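Local structure of putative acyl-CoA thioester hydrolase YbhC (Escherichia coli K-12, 3GRH) at residues 108-113 with 130-135; 115-120 with 140-145; 195-200 with 229-234; 204-209 with 236-241. The protein is an outer-membrane lipoprotein of the pectinesterase family and a putative thioesterase, but neither binds pectin nor shows pectinesterase activity. All coordinates share one frame; numbering follows the deposited sequence.

How the contacts relate
From the N terminus, residues 108-113 run straight into 115-120, which start on a different face of the parallel beta-helix. Contact 1 closes a turn when 130-135 returns beside 108-113; contact 2 does the same on the next face when 140-145 reaches 115-120, so these two contacts cross. A longer excursion follows before 195-200, which continues the sheet containing 115-123. Contacts 3 and 4 cross in the same way: 195-200 and 204-209 lie on one coil, 229-234 and 236-241 on the next. Thr131 and Gln204 join contact 1 to contact 4, and backbone bonds of Val142 and Ile144 with Thr209 join contact 2 to contact 4.

Contact 1 of 4, residues 108-113 with 130-135; sequences QYIAVM and ITLYGT
With chi1 at 65°, the Tyr133 ring sits between its own backbone N and carbonyl carbon and turns one face to Ala111, whose CA lies 4.0 Å from the ring centroid and 12° off the normal, a CH-pi contact. Tyr109 CB meets the edge of the same ring at CE2. On the other face of the sheet, Leu132 CG stands trans to N (chi1 -179°), carrying CD1 in between two side chains of strand 108-112. It lies 3.5 Å from Ile110 CG2 and only 3.3 Å from Val112 CG2, tighter than usual van der Waals contact. Tyr109 and Thr131 run side by side, ring atom CD1 3.5 Å from Thr131 CB, while Thr131 OG1 is hydrogen-bonded to Gln204 and Arg107. The parallel ladder starts with Thr131 N to Gln108 O, 2.8 Å, and closes where Thr135 N is hydrogen-bonded to Val112 O at 2.9 Å. These are successive rungs of one beta-helix sheet, edged by strand 77-79. Helix 92-100 lies against Ile110, Ile130 and Leu132, Val112 turns to Tyr117, and Gln108 is that face's polar exception. Dispersion thus holds most side chains on both faces, and backbone bonds set the register.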
loop_
_atom_site.group_PDB
_atom_site.type_symbol
_atom_site.label_atom_id
_atom_site.label_comp_id
_atom_site.label_asym_id
_atom_site.label_seq_id
_atom_site.Cartn_x
_atom_site.Cartn_y
_atom_site.Cartn_z
ATOM N N GLN A 108 12.443 -7.273 17.389
ATOM C CA GLN A 108 11.715 -8.364 18.014
ATOM C C GLN A 108 10.870 -9.067 17.042
ATOM O O GLN A 108 10.345 -8.425 16.143
ATOM C CB GLN A 108 10.870 -7.870 19.139
ATOM C CG GLN A 108 11.738 -7.220 20.106
ATOM C CD GLN A 108 11.024 -6.775 21.256
ATOM O OE1 GLN A 108 10.785 -7.549 22.178
ATOM N NE2 GLN A 108 10.715 -5.501 21.276
ATOM N N TYR A 109 10.793 -10.382 17.197
ATOM C CA TYR A 109 10.118 -11.262 16.277
ATOM C C TYR A 109 8.936 -11.935 16.942
ATOM O O TYR A 109 9.094 -12.531 18.004
ATOM C CB TYR A 109 11.087 -12.336 15.816
ATOM C CG TYR A 109 12.210 -11.801 14.979
ATOM C CD1 TYR A 109 12.106 -11.783 13.625
ATOM C CD2 TYR A 109 13.398 -11.387 15.575
ATOM C CE1 TYR A 109 13.118 -11.294 12.860
ATOM C CE2 TYR A 109 14.455 -10.911 14.777
ATOM C CZ TYR A 109 14.244 -10.850 13.423
ATOM O OH TYR A 109 15.211 -10.433 12.517
ATOM N N ILE A 110 7.772 -11.820 16.300
ATOM C CA ILE A 110 6.528 -12.362 16.787
ATOM C C ILE A 110 6.047 -13.347 15.761
ATOM O O ILE A 110 5.739 -12.993 14.634
ATOM C CB ILE A 110 5.462 -11.277 16.999
ATOM C CG1 ILE A 110 5.944 -10.277 18.004
ATOM C CG2 ILE A 110 4.128 -11.946 17.481
ATOM C CD1 ILE A 110 5.116 -8.949 18.064
ATOM N N ALA A 111 6.037 -14.614 16.127
ATOM C CA ALA A 111 5.515 -15.691 15.245
ATOM C C ALA A 111 4.047 -15.836 15.482
ATOM O O ALA A 111 3.627 -15.765 16.636
ATOM C CB ALA A 111 6.245 -17.026 15.517
ATOM N N VAL A 112 3.273 -16.046 14.427
ATOM C CA VAL A 112 1.831 -16.239 14.552
ATOM C C VAL A 112 1.470 -17.617 13.939
ATOM O O VAL A 112 1.761 -17.908 12.792
ATOM C CB VAL A 112 1.028 -15.125 13.857
ATOM C CG1 VAL A 112 -0.442 -15.385 14.196
ATOM C CG2 VAL A 112 1.425 -13.722 14.319
ATOM N N MET A 113 0.880 -18.483 14.770
ATOM C CA MET A 113 0.500 -19.819 14.381
ATOM C C MET A 113 -0.728 -19.767 13.496
ATOM O O MET A 113 -1.531 -18.856 13.571
ATOM C CB MET A 113 0.185 -20.670 15.610
ATOM C CG MET A 113 1.406 -20.963 16.399
ATOM S SD MET A 113 1.123 -22.083 17.721
ATOM C CE MET A 113 0.628 -23.596 16.870
ATOM N N ILE A 130 9.680 -4.207 14.722
ATOM C CA ILE A 130 8.913 -5.388 14.997
ATOM C C ILE A 130 8.768 -6.207 13.725
ATOM O O ILE A 130 8.422 -5.640 12.680
ATOM C CB ILE A 130 7.513 -5.023 15.460
ATOM C CG1 ILE A 130 7.594 -4.257 16.765
ATOM C CG2 ILE A 130 6.674 -6.318 15.697
ATOM C CD1 ILE A 130 7.945 -5.113 17.909
ATOM N N THR A 131 9.055 -7.513 13.822
ATOM C CA THR A 131 8.778 -8.479 12.714
ATOM C C THR A 131 7.662 -9.376 13.114
ATOM O O THR A 131 7.722 -10.013 14.126
ATOM C CB THR A 131 10.003 -9.282 12.363
ATOM O OG1 THR A 131 11.059 -8.386 11.952
ATOM C CG2 THR A 131 9.702 -10.266 11.231
ATOM N N LEU A 132 6.604 -9.431 12.321
ATOM C CA LEU A 132 5.462 -10.315 12.579
ATOM C C LEU A 132 5.346 -11.266 11.400
ATOM O O LEU A 132 5.298 -10.811 10.258
ATOM C CB LEU A 132 4.192 -9.474 12.713
ATOM C CG LEU A 132 2.919 -10.197 13.003
ATOM C CD1 LEU A 132 2.916 -10.745 14.413
ATOM C CD2 LEU A 132 1.751 -9.253 12.780
ATOM N N TYR A 133 5.320 -12.561 11.665
ATOM C CA TYR A 133 5.325 -13.524 10.608
ATOM C C TYR A 133 4.476 -14.707 10.920
ATOM O O TYR A 133 4.397 -15.127 12.082
ATOM C CB TYR A 133 6.739 -13.951 10.313
ATOM C CG TYR A 133 7.495 -14.695 11.370
ATOM C CD1 TYR A 133 7.603 -16.082 11.363
ATOM C CD2 TYR A 133 8.163 -13.995 12.375
ATOM C CE1 TYR A 133 8.313 -16.708 12.323
ATOM C CE2 TYR A 133 8.830 -14.637 13.348
ATOM C CZ TYR A 133 8.951 -15.979 13.291
ATOM O OH TYR A 133 9.652 -16.679 14.237
ATOM N N GLY A 134 3.840 -15.198 9.877
ATOM C CA GLY A 134 3.066 -16.424 9.984
ATOM C C GLY A 134 3.892 -17.630 9.866
ATOM O O GLY A 134 4.910 -17.628 9.134
ATOM N N THR A 135 3.396 -18.693 10.481
ATOM C CA THR A 135 4.123 -19.994 10.423
ATOM C C THR A 135 3.349 -21.088 9.701
ATOM O O THR A 135 3.745 -22.294 9.747
ATOM C CB THR A 135 4.557 -20.415 11.796
ATOM O OG1 THR A 135 3.407 -20.769 12.557
ATOM C CG2 THR A 135 5.395 -19.344 12.482
#

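Contact 2 of 4, residues 115-120 with 140-145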
loop_
_atom_site.group_PDB
_atom_site.type_symbol
_atom_site.label_atom_id
_atom_site.label_comp_id
_atom_site.label_asym_id
_atom_site.label_seq_id
_atom_site.Cartn_x
_atom_site.Cartn_y
_atom_site.Cartn_z
ATOM N N GLY A 115 -4.252 -19.829 12.092
ATOM C CA GLY A 115 -5.535 -19.533 12.715
ATOM C C GLY A 115 -6.128 -18.265 12.182
ATOM O O GLY A 115 -5.567 -17.649 11.292
ATOM N N GLU A 116 -7.291 -17.924 12.753
ATOM C CA GLU A 116 -8.015 -16.736 12.424
ATOM C C GLU A 116 -7.951 -15.893 13.668
ATOM O O GLU A 116 -8.260 -16.340 14.789
ATOM C CB GLU A 116 -9.481 -17.092 12.087
ATOM C CG GLU A 116 -9.711 -17.745 10.743
ATOM C CD GLU A 116 -9.179 -19.172 10.648
ATOM O OE1 GLU A 116 -9.340 -19.951 11.643
ATOM O OE2 GLU A 116 -8.611 -19.507 9.564
ATOM N N TYR A 117 -7.576 -14.645 13.483
ATOM C CA TYR A 117 -7.340 -13.694 14.575
ATOM C C TYR A 117 -8.208 -12.467 14.295
ATOM O O TYR A 117 -7.885 -11.664 13.477
ATOM C CB TYR A 117 -5.848 -13.352 14.650
ATOM C CG TYR A 117 -5.006 -14.580 14.948
ATOM C CD1 TYR A 117 -4.822 -15.018 16.240
ATOM C CD2 TYR A 117 -4.410 -15.268 13.953
ATOM C CE1 TYR A 117 -4.085 -16.173 16.506
ATOM C CE2 TYR A 117 -3.719 -16.428 14.219
ATOM C CZ TYR A 117 -3.574 -16.856 15.498
ATOM O OH TYR A 117 -2.838 -18.003 15.715
ATOM N N GLN A 118 -9.331 -12.380 14.992
ATOM C CA GLN A 118 -10.255 -11.253 14.754
ATOM C C GLN A 118 -9.829 -10.075 15.656
ATOM O O GLN A 118 -9.650 -10.208 16.854
ATOM C CB GLN A 118 -11.722 -11.646 15.038
ATOM C CG GLN A 118 -12.735 -10.483 14.754
ATOM C CD GLN A 118 -14.168 -10.656 15.288
ATOM O OE1 GLN A 118 -14.402 -11.032 16.462
ATOM N NE2 GLN A 118 -15.135 -10.332 14.449
ATOM N N GLY A 119 -9.673 -8.900 15.070
ATOM C CA GLY A 119 -9.440 -7.690 15.814
ATOM C C GLY A 119 -8.340 -6.873 15.180
ATOM O O GLY A 119 -7.520 -7.370 14.399
ATOM N N THR A 120 -8.298 -5.606 15.561
ATOM C CA THR A 120 -7.277 -4.723 15.103
ATOM C C THR A 120 -5.907 -5.106 15.625
ATOM O O THR A 120 -5.776 -5.696 16.708
ATOM C CB THR A 120 -7.601 -3.285 15.524
ATOM O OG1 THR A 120 -7.826 -3.252 16.930
ATOM C CG2 THR A 120 -8.781 -2.682 14.753
ATOM N N ILE A 140 -2.244 -17.604 3.474
ATOM C CA ILE A 140 -3.664 -17.663 3.834
ATOM C C ILE A 140 -3.958 -18.398 5.140
ATOM O O ILE A 140 -5.078 -18.417 5.663
ATOM C CB ILE A 140 -4.475 -18.224 2.628
ATOM C CG1 ILE A 140 -5.974 -17.910 2.824
ATOM C CG2 ILE A 140 -4.184 -19.695 2.409
ATOM C CD1 ILE A 140 -6.358 -16.378 2.680
ATOM N N ASP A 141 -2.968 -19.125 5.633
ATOM C CA ASP A 141 -3.110 -19.911 6.840
ATOM C C ASP A 141 -3.174 -19.093 8.113
ATOM O O ASP A 141 -3.685 -19.624 9.077
ATOM C CB ASP A 141 -2.008 -20.951 6.840
ATOM C CG ASP A 141 -2.285 -22.042 5.738
ATOM O OD1 ASP A 141 -3.498 -22.389 5.493
ATOM O OD2 ASP A 141 -1.334 -22.608 5.104
ATOM N N VAL A 142 -2.675 -17.829 8.108
ATOM C CA VAL A 142 -2.764 -16.950 9.253
ATOM C C VAL A 142 -3.614 -15.776 8.745
ATOM O O VAL A 142 -3.154 -15.043 7.879
ATOM C CB VAL A 142 -1.379 -16.492 9.726
ATOM C CG1 VAL A 142 -1.525 -15.289 10.681
ATOM C CG2 VAL A 142 -0.626 -17.650 10.321
ATOM N N LYS A 143 -4.785 -15.557 9.317
ATOM C CA LYS A 143 -5.745 -14.542 8.854
ATOM C C LYS A 143 -5.978 -13.544 9.961
ATOM O O LYS A 143 -6.400 -13.909 11.016
ATOM C CB LYS A 143 -7.068 -15.165 8.525
ATOM C CG LYS A 143 -7.006 -16.168 7.381
ATOM C CD LYS A 143 -8.340 -16.766 7.046
ATOM C CE LYS A 143 -8.403 -17.655 5.833
ATOM N NZ LYS A 143 -7.830 -19.059 6.096
ATOM N N ILE A 144 -5.710 -12.304 9.697
ATOM C CA ILE A 144 -5.937 -11.201 10.611
ATOM C C ILE A 144 -7.042 -10.351 10.020
ATOM O O ILE A 144 -6.963 -9.967 8.858
ATOM C CB ILE A 144 -4.683 -10.336 10.696
ATOM C CG1 ILE A 144 -3.555 -11.145 11.318
ATOM C CG2 ILE A 144 -5.014 -9.025 11.488
ATOM C CD1 ILE A 144 -2.225 -10.323 11.238
ATOM N N GLY A 145 -8.139 -10.151 10.726
ATOM C CA GLY A 145 -9.246 -9.443 10.096
ATOM C C GLY A 145 -10.206 -8.818 11.094
ATOM O O GLY A 145 -10.330 -9.179 12.258
#
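Strands 115-118 and 142-145 run parallel, their short axes 4.8 Å apart and 14° from alignment, in a ladder that begins with Gly115 N to Asp141 O and ends with Gly119 N to Gly145 O at 2.9 Å. Between them Lys143 is held at both backbone atoms: its N bonds to Gly115 O, and its O accepts from Tyr117 N at 2.8 Å. Glu116 and Lys143 lie alongside each other on the outward face. The glutamate bends at chi2 (70°), and its OE2 lies beside the end of the lysine chain, 3.7 Å from Lys143 CD, and forms a long salt bridge of 3.6 Å with Lys143 NZ. The lysine bends in turn at its last torsion (chi4 77°), and NZ gives a shorter bond, 2.9 Å, to Ile140 O. The ammonium group is thus shared between a carboxylate of the adjacent coil and a carbonyl of its own segment. Inward, Tyr117 presents a ring edge to Lys143 O, and its CE2 comes 4.3 Å from Val142 CG1; the hydroxyl is hydrogen-bonded to Met113 O. In the parallel beta-helix, Val142 and Ile144 pair by backbone bonds with strand 208-212 beyond, Val142 and Tyr117 both pack on Val112 of strand 108-112, and Ile92 of helix 92-100 touches Tyr117 and Ile144.

Contact 3 of 4, residues 195-200 with 229-234; sequences VFWSQN and RTDGDQ
Two successive coils of the parallel beta-helix meet here, strand 196-198 against strand 229-230, with a guanidinium stacked flat on an indole on one face. The guanidinium of Arg229 lies over Trp197, centres 3.9 Å apart and planes 23° from parallel, and Arg229 CD adds a CH-pi contact to the five-membered ring of Trp197. Both side chains leave with CG opposite N (chi1 175° for Trp197, 172° for Arg229), and the fully extended arginine therefore follows the indole. Asp231 ties the pair together: its OD2 takes a straight bond from Trp197 NE1, 3.0 Å, arriving in the indole plane but from above the carboxylate, and another from Gln199 NE2, 2.8 Å, on the anti lone pair. Its OD1 receives Arg229 NE on the syn lone pair, 3.0 Å, in a salt bridge. Arg229 NH1 also bonds to Asn258, and Gln199 OE1 to Tyr175. Along the beta-helix ladder, Arg229 N reaches Phe196 O at 2.8 Å and Asp231 N reaches Ser198 O. On the opposite face Ser198 OG accepts Asn200 N, an ST turn just past the end of the strand. A water bridging the two segments bonds to Ser198 OG (2.7 Å), Thr230 OG1, Asn200 O and Gly232 N.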
loop_
_atom_site.group_PDB
_atom_site.type_symbol
_atom_site.label_atom_id
_atom_site.label_comp_id
_atom_site.label_asym_id
_atom_site.label_seq_id
_atom_site.Cartn_x
_atom_site.Cartn_y
_atom_site.Cartn_z
ATOM N N VAL A 195 -7.586 -2.262 9.720
ATOM C CA VAL A 195 -7.513 -3.434 10.622
ATOM C C VAL A 195 -6.131 -3.485 11.252
ATOM O O VAL A 195 -5.982 -3.720 12.430
ATOM C CB VAL A 195 -7.833 -4.751 9.853
ATOM C CG1 VAL A 195 -7.623 -5.959 10.782
ATOM C CG2 VAL A 195 -9.261 -4.683 9.264
ATOM N N PHE A 196 -5.100 -3.353 10.424
ATOM C CA PHE A 196 -3.708 -3.409 10.836
ATOM C C PHE A 196 -3.154 -2.039 10.534
ATOM O O PHE A 196 -3.134 -1.618 9.390
ATOM C CB PHE A 196 -2.961 -4.499 10.036
ATOM C CG PHE A 196 -1.685 -4.891 10.580
ATOM C CD1 PHE A 196 -1.497 -6.153 11.167
ATOM C CD2 PHE A 196 -0.651 -4.045 10.595
ATOM C CE1 PHE A 196 -0.301 -6.507 11.672
ATOM C CE2 PHE A 196 0.604 -4.409 11.192
ATOM C CZ PHE A 196 0.725 -5.657 11.713
ATOM N N TRP A 197 -2.709 -1.340 11.573
ATOM C CA TRP A 197 -2.141 0.013 11.424
ATOM C C TRP A 197 -0.850 0.072 12.160
ATOM O O TRP A 197 -0.768 -0.183 13.330
ATOM C CB TRP A 197 -3.089 1.007 12.022
ATOM C CG TRP A 197 -2.664 2.423 12.090
ATOM C CD1 TRP A 197 -1.633 3.011 11.428
ATOM C CD2 TRP A 197 -3.304 3.483 12.835
ATOM N NE1 TRP A 197 -1.565 4.337 11.760
ATOM C CE2 TRP A 197 -2.540 4.629 12.657
ATOM C CE3 TRP A 197 -4.354 3.516 13.755
ATOM C CZ2 TRP A 197 -2.852 5.832 13.264
ATOM C CZ3 TRP A 197 -4.698 4.710 14.291
ATOM C CH2 TRP A 197 -3.953 5.837 14.081
ATOM N N SER A 198 0.187 0.331 11.393
ATOM C CA SER A 198 1.540 0.479 11.951
ATOM C C SER A 198 2.117 1.841 11.757
ATOM O O SER A 198 1.995 2.384 10.687
ATOM C CB SER A 198 2.444 -0.506 11.301
ATOM O OG SER A 198 3.792 -0.403 11.767
ATOM N N GLN A 199 2.732 2.364 12.835
ATOM C CA GLN A 199 3.624 3.498 12.720
ATOM C C GLN A 199 5.056 3.102 13.009
ATOM O O GLN A 199 5.942 3.957 13.190
ATOM C CB GLN A 199 3.223 4.586 13.678
ATOM C CG GLN A 199 1.808 5.038 13.450
ATOM C CD GLN A 199 1.665 6.435 13.832
ATOM O OE1 GLN A 199 2.149 6.853 14.902
ATOM N NE2 GLN A 199 1.130 7.234 12.914
ATOM N N ASN A 200 5.340 1.824 13.130
ATOM C CA ASN A 200 6.684 1.340 13.511
ATOM C C ASN A 200 7.642 1.446 12.311
ATOM O O ASN A 200 7.443 0.849 11.240
ATOM C CB ASN A 200 6.497 -0.144 13.903
ATOM C CG ASN A 200 7.694 -0.794 14.461
ATOM O OD1 ASN A 200 8.267 -1.747 13.858
ATOM N ND2 ASN A 200 8.164 -0.282 15.578
ATOM N N ARG A 229 -2.645 -0.340 6.943
ATOM C CA ARG A 229 -2.113 1.010 6.880
ATOM C C ARG A 229 -0.729 1.025 7.451
ATOM O O ARG A 229 -0.503 0.471 8.540
ATOM C CB ARG A 229 -2.959 1.913 7.677
ATOM C CG ARG A 229 -2.415 3.285 7.838
ATOM C CD ARG A 229 -3.294 4.275 8.471
ATOM N NE ARG A 229 -2.587 5.514 8.820
ATOM C CZ ARG A 229 -3.128 6.454 9.583
ATOM N NH1 ARG A 229 -4.382 6.349 10.017
ATOM N NH2 ARG A 229 -2.391 7.471 9.939
ATOM N N THR A 230 0.212 1.610 6.730
ATOM C CA THR A 230 1.571 1.698 7.249
ATOM C C THR A 230 2.062 3.129 7.109
ATOM O O THR A 230 1.908 3.736 6.076
ATOM C CB THR A 230 2.523 0.635 6.692
ATOM O OG1 THR A 230 3.849 0.847 7.194
ATOM C CG2 THR A 230 2.592 0.672 5.202
ATOM N N ASP A 231 2.604 3.658 8.207
ATOM C CA ASP A 231 3.138 5.052 8.235
ATOM C C ASP A 231 4.646 5.074 8.521
ATOM O O ASP A 231 5.272 6.158 8.424
ATOM C CB ASP A 231 2.460 5.871 9.379
ATOM C CG ASP A 231 0.955 5.893 9.354
ATOM O OD1 ASP A 231 0.357 5.520 8.317
ATOM O OD2 ASP A 231 0.358 6.276 10.443
ATOM N N GLY A 232 5.247 3.926 8.847
ATOM C CA GLY A 232 6.647 3.849 9.207
ATOM C C GLY A 232 7.584 3.925 8.012
ATOM O O GLY A 232 7.215 3.651 6.879
ATOM N N ASP A 233 8.818 4.281 8.278
ATOM C CA ASP A 233 9.899 4.221 7.237
ATOM C C ASP A 233 10.569 2.900 7.340
ATOM O O ASP A 233 10.693 2.287 8.396
ATOM C CB ASP A 233 10.895 5.332 7.470
ATOM C CG ASP A 233 11.923 5.538 6.374
ATOM O OD1 ASP A 233 11.648 5.390 5.175
ATOM O OD2 ASP A 233 13.093 5.984 6.765
ATOM N N GLN A 234 11.155 2.451 6.229
ATOM C CA GLN A 234 11.930 1.242 6.135
ATOM C C GLN A 234 11.074 0.021 6.452
ATOM O O GLN A 234 11.551 -0.847 7.153
ATOM C CB GLN A 234 13.259 1.292 6.891
ATOM C CG GLN A 234 14.195 2.337 6.322
ATOM C CD GLN A 234 15.571 2.359 6.969
ATOM O OE1 GLN A 234 15.977 1.440 7.696
ATOM N NE2 GLN A 234 16.324 3.300 6.575
HETATM O O HOH W 1 4.914 1.020 9.752
#

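Contact 4 of 4, residues 204-209 with 236-241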
loop_
_atom_site.group_PDB
_atom_site.type_symbol
_atom_site.label_atom_id
_atom_site.label_comp_id
_atom_site.label_asym_id
_atom_site.label_seq_id
_atom_site.Cartn_x
_atom_site.Cartn_y
_atom_site.Cartn_z
ATOM N N GLN A 204 8.389 -5.360 9.707
ATOM C CA GLN A 204 8.506 -6.396 8.719
ATOM C C GLN A 204 7.331 -7.316 8.868
ATOM O O GLN A 204 7.027 -7.721 9.968
ATOM C CB GLN A 204 9.774 -7.160 8.984
ATOM C CG GLN A 204 10.996 -6.351 8.673
ATOM C CD GLN A 204 12.295 -7.093 8.939
ATOM O OE1 GLN A 204 12.380 -8.142 9.596
ATOM N NE2 GLN A 204 13.380 -6.504 8.443
ATOM N N LEU A 205 6.635 -7.609 7.783
ATOM C CA LEU A 205 5.480 -8.558 7.750
ATOM C C LEU A 205 5.768 -9.635 6.724
ATOM O O LEU A 205 6.256 -9.346 5.673
ATOM C CB LEU A 205 4.203 -7.867 7.344
ATOM C CG LEU A 205 3.731 -6.746 8.210
ATOM C CD1 LEU A 205 2.439 -6.147 7.677
ATOM C CD2 LEU A 205 3.493 -7.156 9.684
ATOM N N GLN A 206 5.554 -10.875 7.100
ATOM C CA GLN A 206 5.807 -11.983 6.194
ATOM C C GLN A 206 4.808 -13.122 6.411
ATOM O O GLN A 206 4.576 -13.512 7.553
ATOM C CB GLN A 206 7.220 -12.464 6.361
ATOM C CG GLN A 206 7.603 -13.576 5.376
ATOM C CD GLN A 206 9.069 -13.830 5.324
ATOM O OE1 GLN A 206 9.595 -14.723 6.084
ATOM N NE2 GLN A 206 9.773 -13.109 4.471
ATOM N N ASN A 207 4.329 -13.744 5.330
ATOM C CA ASN A 207 3.646 -15.013 5.389
ATOM C C ASN A 207 2.379 -14.990 6.209
ATOM O O ASN A 207 2.089 -15.845 7.031
ATOM C CB ASN A 207 4.551 -16.173 5.818
ATOM C CG ASN A 207 3.938 -17.515 5.499
ATOM O OD1 ASN A 207 3.332 -17.697 4.396
ATOM N ND2 ASN A 207 4.203 -18.498 6.345
ATOM N N LEU A 208 1.528 -13.999 5.945
ATOM C CA LEU A 208 0.248 -13.865 6.609
ATOM C C LEU A 208 -0.728 -13.104 5.737
ATOM O O LEU A 208 -0.358 -12.627 4.686
ATOM C CB LEU A 208 0.325 -13.210 7.961
ATOM C CG LEU A 208 1.166 -11.998 8.120
ATOM C CD1 LEU A 208 0.438 -10.782 7.599
ATOM C CD2 LEU A 208 1.565 -11.818 9.521
ATOM N N THR A 209 -1.978 -13.069 6.175
ATOM C CA THR A 209 -3.081 -12.442 5.441
ATOM C C THR A 209 -3.673 -11.408 6.331
ATOM O O THR A 209 -3.952 -11.663 7.476
ATOM C CB THR A 209 -4.178 -13.450 5.028
ATOM O OG1 THR A 209 -3.530 -14.376 4.129
ATOM C CG2 THR A 209 -5.327 -12.766 4.287
ATOM N N GLN A 236 9.084 -3.438 5.367
ATOM C CA GLN A 236 9.202 -4.528 4.407
ATOM C C GLN A 236 8.052 -5.462 4.561
ATOM O O GLN A 236 7.798 -5.937 5.654
ATOM C CB GLN A 236 10.495 -5.314 4.535
ATOM C CG GLN A 236 11.729 -4.473 4.291
ATOM C CD GLN A 236 12.980 -5.220 4.694
ATOM O OE1 GLN A 236 13.357 -6.164 3.972
ATOM N NE2 GLN A 236 13.640 -4.789 5.799
ATOM N N ILE A 237 7.336 -5.719 3.480
ATOM C CA ILE A 237 6.163 -6.630 3.501
ATOM C C ILE A 237 6.464 -7.674 2.445
ATOM O O ILE A 237 6.643 -7.309 1.246
ATOM C CB ILE A 237 4.918 -5.829 3.129
ATOM C CG1 ILE A 237 4.626 -4.856 4.257
ATOM C CG2 ILE A 237 3.774 -6.764 2.942
ATOM C CD1 ILE A 237 3.660 -3.785 3.884
ATOM N N ASN A 238 6.593 -8.951 2.849
ATOM C CA ASN A 238 7.025 -9.992 1.930
ATOM C C ASN A 238 6.085 -11.183 2.026
ATOM O O ASN A 238 5.792 -11.673 3.107
ATOM C CB ASN A 238 8.464 -10.435 2.202
ATOM C CG ASN A 238 8.872 -11.540 1.298
ATOM O OD1 ASN A 238 9.173 -12.685 1.752
ATOM N ND2 ASN A 238 8.837 -11.266 0.008
ATOM N N ASN A 239 5.591 -11.645 0.888
ATOM C CA ASN A 239 4.701 -12.851 0.858
ATOM C C ASN A 239 3.537 -12.690 1.775
ATOM O O ASN A 239 3.279 -13.530 2.640
ATOM C CB ASN A 239 5.481 -14.110 1.196
ATOM C CG ASN A 239 4.747 -15.379 0.822
ATOM O OD1 ASN A 239 3.931 -15.389 -0.114
ATOM N ND2 ASN A 239 4.984 -16.434 1.606
ATOM N N VAL A 240 2.821 -11.575 1.617
ATOM C CA VAL A 240 1.608 -11.243 2.395
ATOM C C VAL A 240 0.448 -11.146 1.454
ATOM O O VAL A 240 0.585 -10.645 0.338
ATOM C CB VAL A 240 1.832 -9.975 3.252
ATOM C CG1 VAL A 240 0.526 -9.379 3.864
ATOM C CG2 VAL A 240 2.819 -10.251 4.342
ATOM N N ASN A 241 -0.743 -11.519 1.904
ATOM C CA ASN A 241 -1.972 -11.246 1.156
ATOM C C ASN A 241 -2.666 -10.102 1.860
ATOM O O ASN A 241 -2.872 -10.176 3.069
ATOM C CB ASN A 241 -2.960 -12.433 1.196
ATOM C CG ASN A 241 -2.450 -13.658 0.510
ATOM O OD1 ASN A 241 -1.707 -13.613 -0.435
ATOM N ND2 ASN A 241 -2.765 -14.813 1.093
HETATM O O HOH W 2 4.492 -19.612 2.804
#
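The side-chain amides of Asn207 and Asn239 lie side by side on adjacent coils, their planes only 10° apart. Both asparagines sit at a corner of the parallel beta-helix with positive phi, and with the same chi1, -164°, which sends the two amides the same way. The pair recalls an asparagine ladder at such a corner, but lacks its direct amide-amide bond: OD1 of Asn207 and ND2 of Asn239 are not hydrogen-bonded to each other. Water 2 mediates instead, donating to Asn207 OD1 at 2.7 Å and accepting weakly from Asn239 ND2. Asn207 ND2 turns to Gly134 O and Gly136 O of the preceding coil. Gln206 and Asn238 also run alongside, but their amides are 68° apart, and the 2.8 Å bond from Gln206 NE2 to Asn238 OD1 is bent and weak; Asn238 ND2 passes on to Thr271 and Asn272 of the following coil. Before the corner, Leu205 is gripped at both ends, its N by Gln236 O (2.9 Å) and its O by Asn238 N (2.9 Å). On the inner face, Leu208 CD1 lies 4.0 Å from Val240 CG1, and Val240 CG2 reaches back to Leu205 CB at 4.1 Å. Beyond the corner the ladder resumes with Asn241 N to Leu208 O. Asn241 ND2 then donates to Thr209 OG1 at 3.2 Å, a hydroxyl also bonded to Pro139 O.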